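Local structure of rhamnosidase B (Bacillus sp., 2OKX) at residues 203-208 against 522-527; 449-454 against 501-506; 438-443 against 507-512; 414-419 against 428-433. The protein hydrolyses terminal alpha-L-rhamnose from rhamnosides as a glycoside hydrolase of family 78, probably with inversion of configuration at the anomeric carbon. All coordinates share one frame; numbering follows the deposited sequence.

Contact 1: 203-208 against 522-527; sequences LYPASI and HEIYIR. With CA (calcium ion), chain C.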
# COMPACT_ATOMS: atom_id res chain seq x y z
N LEU A 203 3.13 1.37 20.79
CA LEU A 203 1.76 1.67 21.21
C LEU A 203 1.08 0.37 21.62
O LEU A 203 1.16 -0.64 20.92
CB LEU A 203 0.99 2.32 20.05
CG LEU A 203 1.54 3.65 19.55
CD1 LEU A 203 0.74 4.11 18.34
CD2 LEU A 203 1.48 4.68 20.68
N TYR A 204 0.43 0.40 22.78
CA TYR A 204 -0.27 -0.77 23.27
C TYR A 204 -1.69 -0.79 22.71
O TYR A 204 -2.22 0.24 22.31
CB TYR A 204 -0.31 -0.77 24.80
CG TYR A 204 1.02 -1.08 25.44
CD1 TYR A 204 2.01 -0.11 25.54
CD2 TYR A 204 1.32 -2.37 25.88
CE1 TYR A 204 3.27 -0.41 26.06
CE2 TYR A 204 2.57 -2.69 26.40
CZ TYR A 204 3.54 -1.71 26.49
OH TYR A 204 4.78 -2.03 26.97
N PRO A 205 -2.31 -1.99 22.64
CA PRO A 205 -3.67 -2.15 22.13
C PRO A 205 -4.70 -1.50 23.05
O PRO A 205 -4.39 -1.17 24.19
CB PRO A 205 -3.84 -3.67 22.08
CG PRO A 205 -2.44 -4.17 21.85
CD PRO A 205 -1.66 -3.30 22.82
N ALA A 206 -5.92 -1.32 22.55
CA ALA A 206 -6.98 -0.70 23.33
C ALA A 206 -7.79 -1.70 24.13
O ALA A 206 -8.16 -1.44 25.27
CB ALA A 206 -7.92 0.10 22.41
N SER A 207 -8.07 -2.86 23.54
CA SER A 207 -8.88 -3.86 24.22
C SER A 207 -8.73 -5.25 23.63
O SER A 207 -8.10 -5.43 22.58
CB SER A 207 -10.35 -3.46 24.14
OG SER A 207 -10.80 -3.49 22.79
N ILE A 208 -9.30 -6.23 24.31
CA ILE A 208 -9.30 -7.59 23.80
C ILE A 208 -10.76 -7.79 23.45
O ILE A 208 -11.63 -7.74 24.32
CB ILE A 208 -8.86 -8.62 24.85
CG1 ILE A 208 -7.37 -8.41 25.16
CG2 ILE A 208 -9.13 -10.04 24.32
CD1 ILE A 208 -6.77 -9.48 26.05
N HIS A 522 3.31 -11.48 28.14
CA HIS A 522 3.71 -10.29 28.88
C HIS A 522 3.23 -9.03 28.18
O HIS A 522 2.89 -8.05 28.84
CB HIS A 522 5.23 -10.25 29.06
CG HIS A 522 5.73 -11.20 30.11
ND1 HIS A 522 5.87 -12.55 29.88
CD2 HIS A 522 6.07 -11.00 31.40
CE1 HIS A 522 6.26 -13.14 31.00
NE2 HIS A 522 6.39 -12.22 31.93
N GLU A 523 3.23 -9.05 26.86
CA GLU A 523 2.74 -7.91 26.08
C GLU A 523 2.68 -8.18 24.59
O GLU A 523 3.50 -8.92 24.03
CB GLU A 523 3.59 -6.66 26.33
CG GLU A 523 5.07 -6.81 26.04
CD GLU A 523 5.83 -5.52 26.31
OE1 GLU A 523 5.56 -4.88 27.34
OE2 GLU A 523 6.70 -5.14 25.49
N ILE A 524 1.67 -7.59 23.95
CA ILE A 524 1.47 -7.68 22.52
C ILE A 524 1.22 -6.22 22.17
O ILE A 524 0.45 -5.53 22.85
CB ILE A 524 0.25 -8.58 22.16
CG1 ILE A 524 -0.01 -8.55 20.65
CG2 ILE A 524 -0.98 -8.14 22.92
CD1 ILE A 524 1.12 -9.12 19.81
N TYR A 525 1.89 -5.73 21.14
CA TYR A 525 1.77 -4.32 20.77
C TYR A 525 2.21 -4.10 19.34
O TYR A 525 2.56 -5.05 18.63
CB TYR A 525 2.67 -3.49 21.68
CG TYR A 525 4.11 -3.94 21.62
CD1 TYR A 525 4.59 -4.95 22.47
CD2 TYR A 525 4.98 -3.43 20.66
CE1 TYR A 525 5.90 -5.43 22.36
CE2 TYR A 525 6.29 -3.90 20.54
CZ TYR A 525 6.74 -4.90 21.39
OH TYR A 525 8.02 -5.38 21.25
N ILE A 526 2.21 -2.84 18.92
CA ILE A 526 2.67 -2.51 17.58
C ILE A 526 3.60 -1.32 17.68
O ILE A 526 3.38 -0.41 18.49
CB ILE A 526 1.50 -2.15 16.62
CG1 ILE A 526 2.06 -2.00 15.19
CG2 ILE A 526 0.81 -0.83 17.05
CD1 ILE A 526 1.00 -1.81 14.11
N ARG A 527 4.68 -1.34 16.90
CA ARG A 527 5.58 -0.20 16.89
C ARG A 527 5.14 0.54 15.64
O ARG A 527 5.51 0.19 14.52
CB ARG A 527 7.05 -0.66 16.78
CG ARG A 527 7.52 -1.44 18.02
CD ARG A 527 9.00 -1.84 17.93
NE ARG A 527 9.88 -0.67 17.99
CZ ARG A 527 10.19 -0.02 19.11
NH1 ARG A 527 9.71 -0.42 20.28
NH2 ARG A 527 10.97 1.04 19.05
CA CA C . 3.91 -6.83 30.89
O HOH W 1 3.55 -4.94 29.59
O HOH W 2 4.39 -8.80 32.17
O HOH W 3 1.63 -7.18 31.06

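Contact 2: 449-454 against 501-506; sequences GFIGFE and VRRGFR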
# COMPACT_ATOMS: atom_id res chain seq x y z
N GLY A 449 2.57 -0.55 11.11
CA GLY A 449 3.87 -0.71 11.73
C GLY A 449 4.33 -2.14 11.95
O GLY A 449 3.91 -3.07 11.26
N PHE A 450 5.18 -2.29 12.96
CA PHE A 450 5.78 -3.57 13.29
C PHE A 450 5.22 -4.22 14.55
O PHE A 450 5.37 -3.69 15.66
CB PHE A 450 7.29 -3.36 13.40
CG PHE A 450 7.86 -2.56 12.26
CD1 PHE A 450 7.97 -3.12 10.99
CD2 PHE A 450 8.22 -1.23 12.45
CE1 PHE A 450 8.42 -2.35 9.91
CE2 PHE A 450 8.67 -0.45 11.37
CZ PHE A 450 8.77 -1.02 10.10
N ILE A 451 4.59 -5.37 14.37
CA ILE A 451 4.00 -6.12 15.47
C ILE A 451 5.10 -6.68 16.35
O ILE A 451 6.10 -7.21 15.87
CB ILE A 451 3.14 -7.29 14.94
CG1 ILE A 451 1.96 -6.73 14.14
CG2 ILE A 451 2.67 -8.17 16.09
CD1 ILE A 451 1.21 -7.78 13.36
N GLY A 452 4.91 -6.55 17.66
CA GLY A 452 5.89 -7.05 18.60
C GLY A 452 5.23 -7.70 19.80
O GLY A 452 4.06 -7.44 20.10
N PHE A 453 5.97 -8.56 20.48
CA PHE A 453 5.44 -9.22 21.66
C PHE A 453 6.56 -9.80 22.51
O PHE A 453 7.71 -9.87 22.08
CB PHE A 453 4.47 -10.34 21.28
CG PHE A 453 5.12 -11.48 20.53
CD1 PHE A 453 5.10 -11.52 19.14
CD2 PHE A 453 5.76 -12.51 21.22
CE1 PHE A 453 5.71 -12.57 18.44
CE2 PHE A 453 6.38 -13.57 20.53
CZ PHE A 453 6.35 -13.60 19.14
N GLU A 454 6.20 -10.17 23.73
CA GLU A 454 7.13 -10.79 24.67
C GLU A 454 6.28 -11.81 25.40
O GLU A 454 5.16 -11.50 25.83
CB GLU A 454 7.70 -9.77 25.66
CG GLU A 454 8.60 -10.41 26.71
CD GLU A 454 9.32 -9.39 27.57
OE1 GLU A 454 9.92 -9.80 28.58
OE2 GLU A 454 9.28 -8.19 27.24
N VAL A 501 8.53 -6.74 9.14
CA VAL A 501 7.63 -6.54 8.00
C VAL A 501 6.48 -5.64 8.41
O VAL A 501 5.74 -5.96 9.34
CB VAL A 501 7.07 -7.90 7.51
CG1 VAL A 501 6.05 -7.67 6.39
CG2 VAL A 501 8.21 -8.78 7.02
N ARG A 502 6.32 -4.52 7.73
CA ARG A 502 5.24 -3.58 8.05
C ARG A 502 3.87 -4.13 7.69
O ARG A 502 3.69 -4.74 6.63
CB ARG A 502 5.45 -2.25 7.32
CG ARG A 502 4.29 -1.27 7.48
CD ARG A 502 4.37 -0.11 6.49
NE ARG A 502 5.46 0.81 6.80
CZ ARG A 502 5.45 1.66 7.82
NH1 ARG A 502 4.41 1.72 8.65
NH2 ARG A 502 6.49 2.46 8.03
N ARG A 503 2.90 -3.92 8.58
CA ARG A 503 1.53 -4.35 8.34
C ARG A 503 0.56 -3.27 8.80
O ARG A 503 0.84 -2.55 9.76
CB ARG A 503 1.22 -5.65 9.09
CG ARG A 503 2.01 -6.85 8.58
CD ARG A 503 1.62 -8.14 9.29
NE ARG A 503 2.48 -9.23 8.85
CZ ARG A 503 3.74 -9.41 9.25
NH1 ARG A 503 4.28 -8.57 10.12
NH2 ARG A 503 4.46 -10.40 8.75
N GLY A 504 -0.56 -3.15 8.10
CA GLY A 504 -1.56 -2.16 8.45
C GLY A 504 -2.81 -2.93 8.83
O GLY A 504 -3.22 -3.85 8.10
N PHE A 505 -3.42 -2.58 9.95
CA PHE A 505 -4.62 -3.28 10.42
C PHE A 505 -5.12 -2.63 11.70
O PHE A 505 -4.45 -1.77 12.27
CB PHE A 505 -4.26 -4.74 10.72
CG PHE A 505 -3.25 -4.89 11.84
CD1 PHE A 505 -3.67 -5.04 13.16
CD2 PHE A 505 -1.89 -4.81 11.58
CE1 PHE A 505 -2.75 -5.10 14.20
CE2 PHE A 505 -0.95 -4.87 12.62
CZ PHE A 505 -1.39 -5.02 13.93
N ARG A 506 -6.31 -3.03 12.13
CA ARG A 506 -6.85 -2.52 13.38
C ARG A 506 -6.99 -3.68 14.37
O ARG A 506 -6.69 -3.54 15.55
CB ARG A 506 -8.23 -1.87 13.20
CG ARG A 506 -8.92 -1.65 14.54
CD ARG A 506 -10.16 -0.75 14.51
NE ARG A 506 -10.82 -0.77 15.83
CZ ARG A 506 -11.95 -0.15 16.13
NH1 ARG A 506 -12.60 0.58 15.23
NH2 ARG A 506 -12.47 -0.28 17.35
O HOH W 4 4.12 -5.92 11.42

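Contact 3: 438-443 against 507-512; sequences ELVIDL and YLFLTV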
# COMPACT_ATOMS: atom_id res chain seq x y z
N GLU A 438 -7.42 -18.55 20.39
CA GLU A 438 -7.41 -17.37 19.53
C GLU A 438 -7.81 -16.11 20.29
O GLU A 438 -8.87 -16.05 20.91
CB GLU A 438 -8.38 -17.56 18.36
CG GLU A 438 -8.59 -16.29 17.54
CD GLU A 438 -9.80 -16.39 16.64
OE1 GLU A 438 -9.73 -17.07 15.60
OE2 GLU A 438 -10.84 -15.79 16.99
N LEU A 439 -6.95 -15.10 20.24
CA LEU A 439 -7.22 -13.82 20.87
C LEU A 439 -7.39 -12.78 19.78
O LEU A 439 -6.59 -12.72 18.86
CB LEU A 439 -6.04 -13.39 21.75
CG LEU A 439 -6.00 -13.73 23.24
CD1 LEU A 439 -6.26 -15.19 23.47
CD2 LEU A 439 -4.63 -13.32 23.78
N VAL A 440 -8.45 -11.98 19.86
CA VAL A 440 -8.63 -10.90 18.88
C VAL A 440 -8.31 -9.63 19.65
O VAL A 440 -9.05 -9.23 20.55
CB VAL A 440 -10.07 -10.84 18.32
CG1 VAL A 440 -10.22 -9.62 17.41
CG2 VAL A 440 -10.38 -12.09 17.51
N ILE A 441 -7.18 -9.03 19.30
CA ILE A 441 -6.69 -7.82 19.95
C ILE A 441 -7.11 -6.61 19.13
O ILE A 441 -6.83 -6.55 17.94
CB ILE A 441 -5.14 -7.84 20.02
CG1 ILE A 441 -4.66 -9.12 20.72
CG2 ILE A 441 -4.63 -6.60 20.72
CD1 ILE A 441 -5.16 -9.26 22.13
N ASP A 442 -7.78 -5.65 19.77
CA ASP A 442 -8.23 -4.44 19.08
C ASP A 442 -7.32 -3.27 19.40
O ASP A 442 -7.24 -2.84 20.56
CB ASP A 442 -9.67 -4.10 19.49
CG ASP A 442 -10.26 -2.93 18.71
OD1 ASP A 442 -9.56 -2.34 17.86
OD2 ASP A 442 -11.45 -2.61 18.94
N LEU A 443 -6.63 -2.75 18.39
CA LEU A 443 -5.74 -1.61 18.59
C LEU A 443 -6.54 -0.34 18.92
O LEU A 443 -5.99 0.61 19.47
CB LEU A 443 -4.89 -1.35 17.33
CG LEU A 443 -3.88 -2.43 16.94
CD1 LEU A 443 -2.99 -1.90 15.82
CD2 LEU A 443 -3.04 -2.81 18.15
N TYR A 507 -7.44 -4.83 13.87
CA TYR A 507 -7.65 -6.00 14.72
C TYR A 507 -6.61 -7.08 14.44
O TYR A 507 -6.36 -7.41 13.29
CB TYR A 507 -9.04 -6.59 14.46
CG TYR A 507 -10.15 -5.56 14.56
CD1 TYR A 507 -10.77 -5.28 15.79
CD2 TYR A 507 -10.58 -4.87 13.43
CE1 TYR A 507 -11.80 -4.34 15.88
CE2 TYR A 507 -11.60 -3.93 13.51
CZ TYR A 507 -12.21 -3.67 14.73
OH TYR A 507 -13.24 -2.77 14.79
N LEU A 508 -6.02 -7.62 15.50
CA LEU A 508 -5.02 -8.66 15.34
C LEU A 508 -5.49 -10.00 15.90
O LEU A 508 -5.83 -10.11 17.08
CB LEU A 508 -3.72 -8.27 16.05
CG LEU A 508 -2.54 -9.24 15.90
CD1 LEU A 508 -2.03 -9.21 14.46
CD2 LEU A 508 -1.43 -8.85 16.86
N PHE A 509 -5.54 -11.00 15.04
CA PHE A 509 -5.91 -12.34 15.48
C PHE A 509 -4.60 -12.96 15.93
O PHE A 509 -3.70 -13.17 15.11
CB PHE A 509 -6.50 -13.17 14.34
CG PHE A 509 -7.94 -12.85 14.03
CD1 PHE A 509 -8.27 -11.69 13.34
CD2 PHE A 509 -8.95 -13.70 14.43
CE1 PHE A 509 -9.61 -11.38 13.06
CE2 PHE A 509 -10.29 -13.41 14.16
CZ PHE A 509 -10.62 -12.25 13.47
N LEU A 510 -4.47 -13.23 17.23
CA LEU A 510 -3.25 -13.84 17.75
C LEU A 510 -3.68 -15.23 18.19
O LEU A 510 -4.43 -15.38 19.15
CB LEU A 510 -2.72 -13.04 18.95
CG LEU A 510 -1.35 -13.48 19.47
CD1 LEU A 510 -0.28 -13.15 18.44
CD2 LEU A 510 -1.05 -12.78 20.78
N THR A 511 -3.21 -16.24 17.47
CA THR A 511 -3.60 -17.61 17.79
C THR A 511 -2.43 -18.47 18.26
O THR A 511 -1.41 -18.58 17.58
CB THR A 511 -4.29 -18.25 16.56
OG1 THR A 511 -5.28 -17.34 16.06
CG2 THR A 511 -4.98 -19.54 16.94
N VAL A 512 -2.60 -19.05 19.44
CA VAL A 512 -1.58 -19.88 20.07
C VAL A 512 -1.93 -21.35 19.89
O VAL A 512 -3.03 -21.78 20.25
CB VAL A 512 -1.47 -19.55 21.58
CG1 VAL A 512 -0.32 -20.33 22.21
CG2 VAL A 512 -1.28 -18.05 21.77
O HOH W 5 -7.41 -17.86 14.50

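Contact 4: 414-419 against 428-433; sequences RSVLNA and VLPVFE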
# COMPACT_ATOMS: atom_id res chain seq x y z
N ARG A 414 -10.18 -12.05 32.97
CA ARG A 414 -9.54 -10.79 33.36
C ARG A 414 -8.02 -10.85 33.20
O ARG A 414 -7.42 -9.89 32.72
CB ARG A 414 -9.88 -10.44 34.81
CG ARG A 414 -9.07 -9.26 35.38
CD ARG A 414 -9.20 -8.00 34.52
NE ARG A 414 -8.36 -6.90 35.02
CZ ARG A 414 -7.05 -6.81 34.83
NH1 ARG A 414 -6.38 -5.77 35.33
NH2 ARG A 414 -6.40 -7.72 34.12
N SER A 415 -7.42 -11.96 33.59
CA SER A 415 -5.97 -12.12 33.49
C SER A 415 -5.42 -11.78 32.11
O SER A 415 -4.41 -11.10 31.98
CB SER A 415 -5.55 -13.55 33.84
OG SER A 415 -4.17 -13.75 33.56
N VAL A 416 -6.11 -12.27 31.08
CA VAL A 416 -5.67 -12.05 29.71
C VAL A 416 -5.54 -10.58 29.35
O VAL A 416 -4.70 -10.21 28.53
CB VAL A 416 -6.63 -12.75 28.72
CG1 VAL A 416 -6.13 -12.59 27.29
CG2 VAL A 416 -6.74 -14.22 29.07
N LEU A 417 -6.36 -9.72 29.95
CA LEU A 417 -6.29 -8.30 29.64
C LEU A 417 -4.89 -7.75 29.89
O LEU A 417 -4.46 -6.81 29.23
CB LEU A 417 -7.32 -7.52 30.47
CG LEU A 417 -8.78 -7.92 30.25
CD1 LEU A 417 -9.69 -6.99 31.04
CD2 LEU A 417 -9.12 -7.86 28.76
N ASN A 418 -4.17 -8.33 30.85
CA ASN A 418 -2.82 -7.89 31.17
C ASN A 418 -1.92 -7.95 29.94
O ASN A 418 -0.91 -7.24 29.86
CB ASN A 418 -2.20 -8.77 32.26
CG ASN A 418 -2.85 -8.57 33.62
OD1 ASN A 418 -2.68 -9.40 34.53
ND2 ASN A 418 -3.57 -7.47 33.78
N ALA A 419 -2.27 -8.80 28.99
CA ALA A 419 -1.47 -8.96 27.78
C ALA A 419 -1.36 -7.70 26.94
O ALA A 419 -0.40 -7.53 26.18
CB ALA A 419 -2.04 -10.11 26.93
N VAL A 428 -2.21 -14.62 31.42
CA VAL A 428 -2.11 -16.07 31.30
C VAL A 428 -3.22 -16.61 30.41
O VAL A 428 -4.40 -16.50 30.73
CB VAL A 428 -2.19 -16.75 32.68
CG1 VAL A 428 -1.96 -18.26 32.56
CG2 VAL A 428 -1.15 -16.13 33.61
N LEU A 429 -2.83 -17.18 29.28
CA LEU A 429 -3.78 -17.72 28.33
C LEU A 429 -4.28 -19.09 28.72
O LEU A 429 -3.51 -19.93 29.18
CB LEU A 429 -3.16 -17.78 26.93
CG LEU A 429 -3.12 -16.50 26.08
CD1 LEU A 429 -2.68 -15.32 26.92
CD2 LEU A 429 -2.19 -16.71 24.90
N PRO A 430 -5.58 -19.34 28.55
CA PRO A 430 -6.14 -20.65 28.89
C PRO A 430 -5.64 -21.69 27.90
O PRO A 430 -5.41 -21.39 26.72
CB PRO A 430 -7.64 -20.42 28.78
CG PRO A 430 -7.73 -19.42 27.66
CD PRO A 430 -6.63 -18.45 28.03
N VAL A 431 -5.45 -22.91 28.39
CA VAL A 431 -5.01 -24.00 27.54
C VAL A 431 -6.22 -24.91 27.34
O VAL A 431 -6.80 -25.40 28.31
CB VAL A 431 -3.89 -24.82 28.19
CG1 VAL A 431 -3.50 -25.98 27.29
CG2 VAL A 431 -2.69 -23.93 28.46
N PHE A 432 -6.62 -25.10 26.09
CA PHE A 432 -7.76 -25.95 25.79
C PHE A 432 -7.27 -27.37 25.54
O PHE A 432 -6.21 -27.57 24.96
CB PHE A 432 -8.51 -25.42 24.56
CG PHE A 432 -9.09 -24.05 24.75
CD1 PHE A 432 -8.67 -22.98 23.97
CD2 PHE A 432 -10.05 -23.83 25.74
CE1 PHE A 432 -9.19 -21.70 24.17
CE2 PHE A 432 -10.58 -22.55 25.95
CZ PHE A 432 -10.14 -21.49 25.16
N GLU A 433 -8.05 -28.34 26.00
CA GLU A 433 -7.66 -29.74 25.82
C GLU A 433 -7.67 -30.11 24.34
O GLU A 433 -6.79 -30.82 23.87
CB GLU A 433 -8.60 -30.66 26.58
CG GLU A 433 -8.14 -32.11 26.57
CD GLU A 433 -9.13 -33.05 27.21
OE1 GLU A 433 -10.25 -33.18 26.68
OE2 GLU A 433 -8.78 -33.67 28.24

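Contact 1: 203-208 against 522-527
Leu-203 pairs with Ile-526 as an antiparallel hydrogen-bonded pair, the bridge between these segments, where strand 201-203 joins strand 520-528 of a concanavalin-like domain. Leu-203 N gives its hydrogen to Ile-526 O at 2.9 Å, and Ile-526 N returns a nearly straight bond to Leu-203 O. On the sheet face that these two residues share, Leu-203 CB lies 4.4 Å from Ile-526 CG2. One residue on, the chain leaves the strand, and Tyr-204 sends its ring back over 522-527. Its CG is anti to the carbonyl carbon (chi1 -72°), and the hydroxyl OH donates to Glu-523 OE1 at 3.0 Å. OE1 sits at the ring edge, yet the hydroxyl meets the carboxylate from above its plane, the two planes being 83° apart. Pro-205 follows, laying CD 3.1 Å from Ile-524 O. Glu-523 has further partners: Lys-202 forms a salt bridge with OE2, and water 1 donates to OE1. That water is also a ligand of the calcium ion, which His-522 binds through its backbone O at 2.6 Å. The carboxylate, accepting from tyrosine and water and pairing with lysine, is thus a second-shell group that probably helps to orient the calcium-bound water.

Contact 2: 449-454 against 501-506
Ile-451 and Phe-505 bring their side chains together obliquely inside the concanavalin-like domain, where the chain turns a corner at Gly-449 and again at Arg-506 and so passes from one sheet or face to another. The tip of the isoleucine does the touching: CD1 comes to 3.7 Å from Phe-505 CE2, while Ile-451 CG1, anti to the carbonyl carbon (chi1 -64°), is put 3.8 Å from Phe-505 CZ. The same CD1 also meets the aliphatic part of Arg-503 at CD. Phe-450, the residue before Ile-451, carries its ring to the backbone of 501-502 instead. There Val-501 C lies at the ring edge, and CE1 approaches Arg-502 CB to 3.9 Å.

Between these two groups of side chains runs a short antiparallel pairing. Gly-449 N donates to Arg-503 O and Arg-503 N to Gly-449 O, both at 3.0 Å, with the donors tilted somewhat out of the carbonyl planes. Both arginines reach past the contact at their polar ends: Arg-502 NH1 bonds to Ser-529 O and Ser-448 OG, and Arg-503 NH2 to Thr-485 O and, as a salt bridge, to Glu-152. Val-501 CG1 lies over one face of the Arg-503 guanidinium, towards its rim. At the edge of that group, in its plane, sits water 4, gripped by four bonds: it donates to Gly-449 O and Val-501 O, and accepts from Ile-451 N and, at 3.0 Å, from Arg-503 NH1.

Contact 3: 438-443 against 507-512
With Phe-509 CG anti to the carbonyl carbon (chi1 -79°) and Glu-438 CG anti to the backbone N (chi1 171°), the two side chains, which project from the same face of the sheet, lie side by side and point the same way. The carboxylate CD reaches the ring edge, 3.6 Å from Phe-509 CD2, with its plane nearly perpendicular to the ring. Val-440 covers one ring face: its CG2 makes a CH-pi contact 4.0 Å from the centroid. Glu-438 OE1 forms a salt bridge with Arg-404, which probably offsets the charge of the buried acid, and water 5 donates to OE1 while accepting from Thr-511 OG1. Further along this face, Asp-442 CG lies 3.5 Å from Tyr-507 CE1; its OD1 takes the Gly-444 amide and a salt bridge from Arg-506. The other face carries Leu-439 beside Leu-510 and Ile-441 beside Leu-508, which meet CB to CB at 4.4 and 4.2 Å. Leu-508 and Leu-510 pack there on strand 520-528. Four backbone bonds, exemplified by Leu-510 N to Leu-439 O at 2.7 Å, join the hydrogen-bonded pairs. Twisted antiparallel strands, 158° between directions, with an apolar face turned to a second sheet, are characteristic of the concanavalin-like beta sandwich.

Contact 4: 414-419 against 428-433
Ser-415 meets the backbone of Val-428 through its hydroxyl, while its neighbour Val-416 supplies the apolar half of the contact. From CB of Val-416 the side chain divides into two methyls with different partners. CG1 is anti to the backbone N (chi1 -177°) and comes to 4.4 Å from Leu-429 CD1; it also touches Leu-439 of strand 436-443. Val-416 CG2, anti to the carbonyl carbon, lies 3.7 Å from Val-428 O. The same methyl sits 4.4 Å from Pro-430 CD, so the one valine spans three successive residues of the other segment.

Segment 414-419 is a weakly bonded helical turn that runs into a 3-10 segment at 418-419. Its backbone bonds reach back three residues, as in Leu-417 N to Arg-414 O and Ala-419 N to Val-416 O, the latter 2.8 Å long. The turn packs against the loop that leaves the short strand 427-428 and leads to strand 436-443, at the margin of the beta sheets. Ile-208 of strand 207-215 also touches Val-416, and Leu-429 reaches Leu-521 of strand 520-528, so Val-416 touches one sheet and Leu-429 the other.

On the polar side, Ser-415 places OG anti to its own backbone N (chi1 172°). The hydroxyl oxygen accepts a hydrogen from Val-428 N at 3.0 Å, with an N-H...O angle of 171°. Val-428 CB lies 3.7 Å from that same OG, and CG2 of the valine is only slightly farther away.

Overall arrangement
Strand 520-528 is the common thread. In contact 1 it pairs with 201-203, and its other edge bonds to strand 450-457 of contact 2, with Arg-527 N to Phe-450 O at 2.8 Å; the two centres are about 10 Å apart. Contact 3 lies in the other sheet, its centre also about 10 Å from that of contact 1, and is joined to it where Ala-206 N meets Asp-442 O at 2.8 Å. Contacts 2 and 3 pack together where Ile-451 CD1 lies 3.7 Å from Leu-508 CD1. Contact 4 packs on contact 3, with Leu-429 CD2 3.5 Å from Val-512 CG2. Calcium sits at contact 1, about 11 Å from the Val-428 side chain and about 13 Å from that of Leu-510.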